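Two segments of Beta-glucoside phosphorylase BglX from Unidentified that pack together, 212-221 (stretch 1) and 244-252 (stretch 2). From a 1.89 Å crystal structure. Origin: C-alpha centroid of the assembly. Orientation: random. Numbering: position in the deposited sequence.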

ATOM      1  N   ASN A 212      17.424   0.308   6.400  1.00 15.82           N
ATOM      2  CA  ASN A 212      17.355   1.750   6.634  1.00 14.10           C
ATOM      3  C   ASN A 212      18.655   2.136   7.338  1.00 15.10           C
ATOM      4  O   ASN A 212      18.837   1.861   8.526  1.00 14.99           O
ATOM      5  N   ASN A 213      19.588   2.737   6.595  1.00 15.72           N
ATOM      6  CA  ASN A 213      20.948   2.941   7.082  1.00 15.64           C
ATOM      7  C   ASN A 213      21.220   4.385   7.497  1.00 17.53           C
ATOM      8  O   ASN A 213      22.386   4.786   7.624  1.00 16.41           O
ATOM      9  N   LEU A 214      20.173   5.173   7.705  1.00 17.00           N
ATOM     10  CA  LEU A 214      20.351   6.494   8.287  1.00 15.48           C
ATOM     11  C   LEU A 214      21.049   6.368   9.640  1.00 17.13           C
ATOM     12  O   LEU A 214      20.969   5.337  10.315  1.00 16.27           O
ATOM     13  N   SER A 215      21.764   7.419  10.024  1.00 15.52           N
ATOM     14  CA  SER A 215      22.247   7.506  11.388  1.00 15.11           C
ATOM     15  C   SER A 215      21.059   7.500  12.339  1.00 17.78           C
ATOM     16  O   SER A 215      19.920   7.777  11.953  1.00 14.86           O
ATOM     17  N   ALA A 216      21.325   7.156  13.598  1.00 15.28           N
ATOM     18  CA  ALA A 216      20.256   7.180  14.590  1.00 14.46           C
ATOM     19  C   ALA A 216      19.605   8.554  14.648  1.00 16.06           C
ATOM     20  O   ALA A 216      18.373   8.663  14.660  1.00 14.61           O
ATOM     21  N   ASP A 217      20.418   9.617  14.657  1.00 17.24           N
ATOM     22  CA  ASP A 217      19.879  10.977  14.701  1.00 17.11           C
ATOM     23  C   ASP A 217      19.088  11.300  13.440  1.00 14.31           C
ATOM     24  O   ASP A 217      18.000  11.883  13.513  1.00 16.20           O
ATOM     25  N   GLU A 218      19.634  10.967  12.268  1.00 15.74           N
ATOM     26  CA  GLU A 218      18.906  11.205  11.025  1.00 15.72           C
ATOM     27  C   GLU A 218      17.571  10.480  11.024  1.00 15.28           C
ATOM     28  O   GLU A 218      16.551  11.051  10.614  1.00 13.89           O
ATOM     29  N   TRP A 219      17.560   9.208  11.448  1.00 13.64           N
ATOM     30  CA  TRP A 219      16.312   8.449  11.494  1.00 13.88           C
ATOM     31  C   TRP A 219      15.333   9.095  12.458  1.00 12.52           C
ATOM     32  O   TRP A 219      14.162   9.321  12.125  1.00 11.30           O
ATOM     33  N   MET A 220      15.809   9.435  13.654  1.00 12.69           N
ATOM     34  CA  MET A 220      14.940  10.039  14.650  1.00 13.10           C
ATOM     35  C   MET A 220      14.291  11.310  14.110  1.00 15.58           C
ATOM     36  O   MET A 220      13.106  11.562  14.359  1.00 19.21           O
ATOM     37  N   ASP A 221      15.042  12.112  13.349  1.00 16.48           N
ATOM     38  CA  ASP A 221      14.544  13.394  12.854  1.00 15.81           C
ATOM     39  C   ASP A 221      13.580  13.259  11.682  1.00 18.26           C
ATOM     40  O   ASP A 221      12.904  14.238  11.351  1.00 15.42           O
ATOM     41  N   ARG A 244      15.746  -3.599   8.502  1.00 11.30           N
ATOM     42  CA  ARG A 244      16.667  -3.321   9.599  1.00 13.90           C
ATOM     43  C   ARG A 244      16.949  -1.827   9.707  1.00 14.07           C
ATOM     44  O   ARG A 244      16.892  -1.092   8.715  1.00 15.90           O
ATOM     45  N   GLN A 245      17.245  -1.383  10.933  1.00 13.16           N
ATOM     46  CA  GLN A 245      17.780  -0.043  11.193  1.00 14.10           C
ATOM     47  C   GLN A 245      18.965  -0.254  12.125  1.00 12.85           C
ATOM     48  O   GLN A 245      18.847  -0.122  13.353  1.00 13.35           O
ATOM     49  N   PRO A 246      20.115  -0.640  11.577  1.00 12.92           N
ATOM     50  CA  PRO A 246      21.236  -1.026  12.452  1.00 14.61           C
ATOM     51  C   PRO A 246      21.688   0.083  13.380  1.00 12.85           C
ATOM     52  O   PRO A 246      22.063  -0.189  14.528  1.00 14.55           O
ATOM     53  N   ASN A 247      21.649   1.337  12.928  1.00 14.91           N
ATOM     54  CA  ASN A 247      22.194   2.426  13.735  1.00 15.30           C
ATOM     55  C   ASN A 247      21.278   2.762  14.901  1.00 15.25           C
ATOM     56  O   ASN A 247      21.750   3.083  15.998  1.00 16.85           O
ATOM     57  N   VAL A 248      19.965   2.691  14.687  1.00 12.87           N
ATOM     58  CA  VAL A 248      19.032   2.842  15.799  1.00 14.56           C
ATOM     59  C   VAL A 248      19.156   1.659  16.744  1.00 15.60           C
ATOM     60  O   VAL A 248      19.108   1.815  17.970  1.00 16.80           O
ATOM     61  N   THR A 249      19.314   0.456  16.188  1.00 14.64           N
ATOM     62  CA  THR A 249      19.479  -0.727  17.024  1.00 14.55           C
ATOM     63  C   THR A 249      20.694  -0.582  17.933  1.00 15.07           C
ATOM     64  O   THR A 249      20.612  -0.845  19.138  1.00 14.84           O
ATOM     65  N   ARG A 250      21.826  -0.131  17.378  1.00 15.65           N
ATOM     66  CA  ARG A 250      23.026   0.051  18.195  1.00 16.11           C
ATOM     67  C   ARG A 250      22.871   1.181  19.203  1.00 19.11           C
ATOM     68  O   ARG A 250      23.518   1.153  20.256  1.00 19.10           O
ATOM     69  N   MET A 251      22.055   2.194  18.900  1.00 16.61           N
ATOM     70  CA  MET A 251      21.794   3.234  19.890  1.00 19.40           C
ATOM     71  C   MET A 251      21.147   2.636  21.127  1.00 20.73           C
ATOM     72  O   MET A 251      21.521   2.969  22.258  1.00 21.08           O
ATOM     73  N   VAL A 252      20.186   1.731  20.930  1.00 20.81           N
ATOM     74  CA  VAL A 252      19.529   1.078  22.056  1.00 18.70           C
ATOM     75  C   VAL A 252      20.481   0.111  22.748  1.00 19.30           C
ATOM     76  O   VAL A 252      20.490   0.012  23.981  1.00 23.45           O
TER

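The two helices, 216-221 and 246-252, cross at 105° with their axes 8.9 Å apart at closest approach. Of the CA atoms, those of Ala 216 and Val 248 come closest across the stretches, 4.7 Å apart. The CA-to-CB bond of Ala 216 runs sideways to stretch 2, and its CB meets Met 251 SD at 4.0 Å and Val 248 CG2 at 4.4 Å. Val 248 (chi1 t) also places CG2 4.0 Å from Ala 216 CA and 3.7 Å from Trp 219 CE3, so this one methyl fills the hollow between the alanine backbone and the indole.

Trp 219 points toward stretch 2 with chi1 t and chi2 90°. Gln 245 CG lies over one face of its ring, 3.7 Å from Trp 219 CD1 and 26° off the normal of the five-membered ring, a CH-pi contact. Farther along, Met 251 (t, t, p) reaches from the other helix, and its CE meets Met 220 CE at 4.0 Å; Met 220 (t, p, p) starts sideways, but its end bends nearer.

The polar part of the contact centres on Gln 245, whose chi1 of -140° lies between wells while chi2 is m. Its amide does two jobs: OE1 caps its own helix by accepting from Val 248 N at 2.8 Å, while NE2 donates across to Leu 214 O at 2.9 Å (173°) and to Asn 212 OD1 at 3.1 Å (147°). Gln 245 NE2 also lies 2.9 Å from Asn 212 O, but the angle is too poor for a hydrogen bond. Asn 247 (chi1 m) points toward stretch 1, and its ND2 donates to the same Leu 214 O at 2.9 Å (167°), so that carbonyl receives two side-chain amides. Asn 212 N to Arg 244 O, 2.8 Å, adds a backbone hydrogen bond beside this cluster.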

ATOM      1  CB  ASN A 212      16.111   2.077   7.459  1.00 12.04           C
ATOM      2  CG  ASN A 212      15.909   3.560   7.682  1.00 13.03           C
ATOM      3  OD1 ASN A 212      16.858   4.307   7.909  1.00 16.18           O
ATOM      4  ND2 ASN A 212      14.651   3.994   7.630  1.00 14.68           N
ATOM      5  CB  ASN A 213      21.958   2.485   6.026  1.00 20.11           C
ATOM      6  CG  ASN A 213      21.971   3.370   4.800  1.00 30.75           C
ATOM      7  OD1 ASN A 213      20.936   3.871   4.364  1.00 32.24           O
ATOM      8  ND2 ASN A 213      23.155   3.568   4.232  1.00 36.05           N
ATOM      9  CB  LEU A 214      18.997   7.192   8.448  1.00 15.03           C
ATOM     10  CG  LEU A 214      18.191   7.471   7.170  1.00 17.03           C
ATOM     11  CD1 LEU A 214      16.850   8.126   7.517  1.00 15.34           C
ATOM     12  CD2 LEU A 214      18.970   8.359   6.202  1.00 16.83           C
ATOM     13  CB  SER A 215      23.073   8.771  11.584  1.00 16.83           C
ATOM     14  OG  SER A 215      22.242   9.913  11.580  1.00 16.65           O
ATOM     15  CB  ALA A 216      20.793   6.779  15.960  1.00 19.02           C
ATOM     16  CB  ASP A 217      21.009  11.994  14.880  1.00 18.03           C
ATOM     17  CG  ASP A 217      21.507  12.085  16.319  1.00 30.49           C
ATOM     18  OD1 ASP A 217      20.849  11.531  17.228  1.00 31.31           O
ATOM     19  OD2 ASP A 217      22.563  12.720  16.544  1.00 30.38           O
ATOM     20  CB  GLU A 218      19.734  10.757   9.821  1.00 19.42           C
ATOM     21  CG  GLU A 218      20.945  11.624   9.513  1.00 23.79           C
ATOM     22  CD  GLU A 218      21.885  10.991   8.485  1.00 25.66           C
ATOM     23  OE1 GLU A 218      21.833   9.754   8.284  1.00 20.77           O
ATOM     24  OE2 GLU A 218      22.687  11.735   7.878  1.00 32.19           O
ATOM     25  CB  TRP A 219      16.586   6.995  11.899  1.00 14.39           C
ATOM     26  CG  TRP A 219      15.352   6.129  11.867  1.00 16.74           C
ATOM     27  CD1 TRP A 219      14.895   5.413  10.807  1.00 14.42           C
ATOM     28  CD2 TRP A 219      14.417   5.898  12.938  1.00 11.86           C
ATOM     29  NE1 TRP A 219      13.739   4.751  11.141  1.00 11.73           N
ATOM     30  CE2 TRP A 219      13.428   5.025  12.445  1.00 11.41           C
ATOM     31  CE3 TRP A 219      14.322   6.345  14.258  1.00 12.85           C
ATOM     32  CZ2 TRP A 219      12.350   4.596  13.223  1.00 11.96           C
ATOM     33  CZ3 TRP A 219      13.254   5.914  15.032  1.00 12.60           C
ATOM     34  CH2 TRP A 219      12.286   5.048  14.513  1.00 12.93           C
ATOM     35  CB  MET A 220      15.741  10.323  15.926  1.00 18.25           C
ATOM     36  CG  MET A 220      14.897  10.483  17.171  1.00 28.47           C
ATOM     37  SD  MET A 220      13.858   9.034  17.495  1.00 31.51           S
ATOM     38  CE  MET A 220      15.046   7.762  17.835  1.00 23.89           C
ATOM     39  CB  ASP A 221      15.704  14.296  12.408  1.00 20.85           C
ATOM     40  CG  ASP A 221      16.690  14.600  13.523  1.00 22.60           C
ATOM     41  OD1 ASP A 221      16.301  14.610  14.710  1.00 22.90           O
ATOM     42  OD2 ASP A 221      17.870  14.847  13.199  1.00 30.70           O
ATOM     43  CB  ARG A 244      17.985  -4.074   9.404  1.00 14.62           C
ATOM     44  CG  ARG A 244      17.889  -5.544   9.745  1.00 18.24           C
ATOM     45  CD  ARG A 244      19.110  -6.313   9.288  1.00 23.08           C
ATOM     46  NE  ARG A 244      19.095  -6.546   7.854  1.00 26.17           N
ATOM     47  CZ  ARG A 244      20.082  -7.131   7.182  1.00 33.69           C
ATOM     48  NH1 ARG A 244      21.173  -7.543   7.820  1.00 38.46           N
ATOM     49  NH2 ARG A 244      19.981  -7.306   5.872  1.00 29.93           N
ATOM     50  CB  GLN A 245      16.738   0.897  11.798  1.00 13.45           C
ATOM     51  CG  GLN A 245      16.797   2.323  11.261  1.00 13.94           C
ATOM     52  CD  GLN A 245      18.196   2.942  11.321  1.00 16.62           C
ATOM     53  OE1 GLN A 245      19.051   2.497  12.089  1.00 17.13           O
ATOM     54  NE2 GLN A 245      18.421   3.990  10.518  1.00 14.24           N
ATOM     55  CB  PRO A 246      22.333  -1.430  11.456  1.00 15.44           C
ATOM     56  CG  PRO A 246      21.905  -0.899  10.135  1.00 22.38           C
ATOM     57  CD  PRO A 246      20.418  -0.857  10.156  1.00 16.74           C
ATOM     58  CB  ASN A 247      22.442   3.650  12.852  1.00 13.61           C
ATOM     59  CG  ASN A 247      23.589   3.432  11.883  1.00 18.19           C
ATOM     60  OD1 ASN A 247      24.607   2.852  12.244  1.00 20.00           O
ATOM     61  ND2 ASN A 247      23.421   3.875  10.643  1.00 17.69           N
ATOM     62  CB  VAL A 248      17.594   2.998  15.270  1.00 12.53           C
ATOM     63  CG1 VAL A 248      16.577   2.948  16.408  1.00 16.60           C
ATOM     64  CG2 VAL A 248      17.462   4.311  14.499  1.00 17.17           C
ATOM     65  CB  THR A 249      19.596  -1.968  16.144  1.00 13.89           C
ATOM     66  OG1 THR A 249      18.371  -2.138  15.422  1.00 15.66           O
ATOM     67  CG2 THR A 249      19.863  -3.218  16.984  1.00 17.75           C
ATOM     68  CB  ARG A 250      24.246   0.326  17.322  1.00 19.52           C
ATOM     69  CG  ARG A 250      24.724  -0.876  16.561  1.00 23.06           C
ATOM     70  CD  ARG A 250      26.116  -0.670  15.988  1.00 28.83           C
ATOM     71  NE  ARG A 250      26.330  -1.582  14.872  1.00 33.47           N
ATOM     72  CZ  ARG A 250      26.057  -1.300  13.600  1.00 27.46           C
ATOM     73  NH1 ARG A 250      25.582  -0.111  13.258  1.00 32.56           N
ATOM     74  NH2 ARG A 250      26.278  -2.212  12.660  1.00 36.08           N
ATOM     75  CB  MET A 251      20.904   4.331  19.299  1.00 18.00           C
ATOM     76  CG  MET A 251      20.477   5.414  20.302  1.00 21.83           C
ATOM     77  SD  MET A 251      19.251   6.558  19.645  1.00 33.63           S
ATOM     78  CE  MET A 251      17.777   5.581  19.861  1.00 26.65           C
ATOM     79  CB  VAL A 252      18.252   0.361  21.576  1.00 17.24           C
ATOM     80  CG1 VAL A 252      17.620  -0.434  22.710  1.00 18.66           C
ATOM     81  CG2 VAL A 252      17.253   1.381  20.988  1.00 18.97           C
TER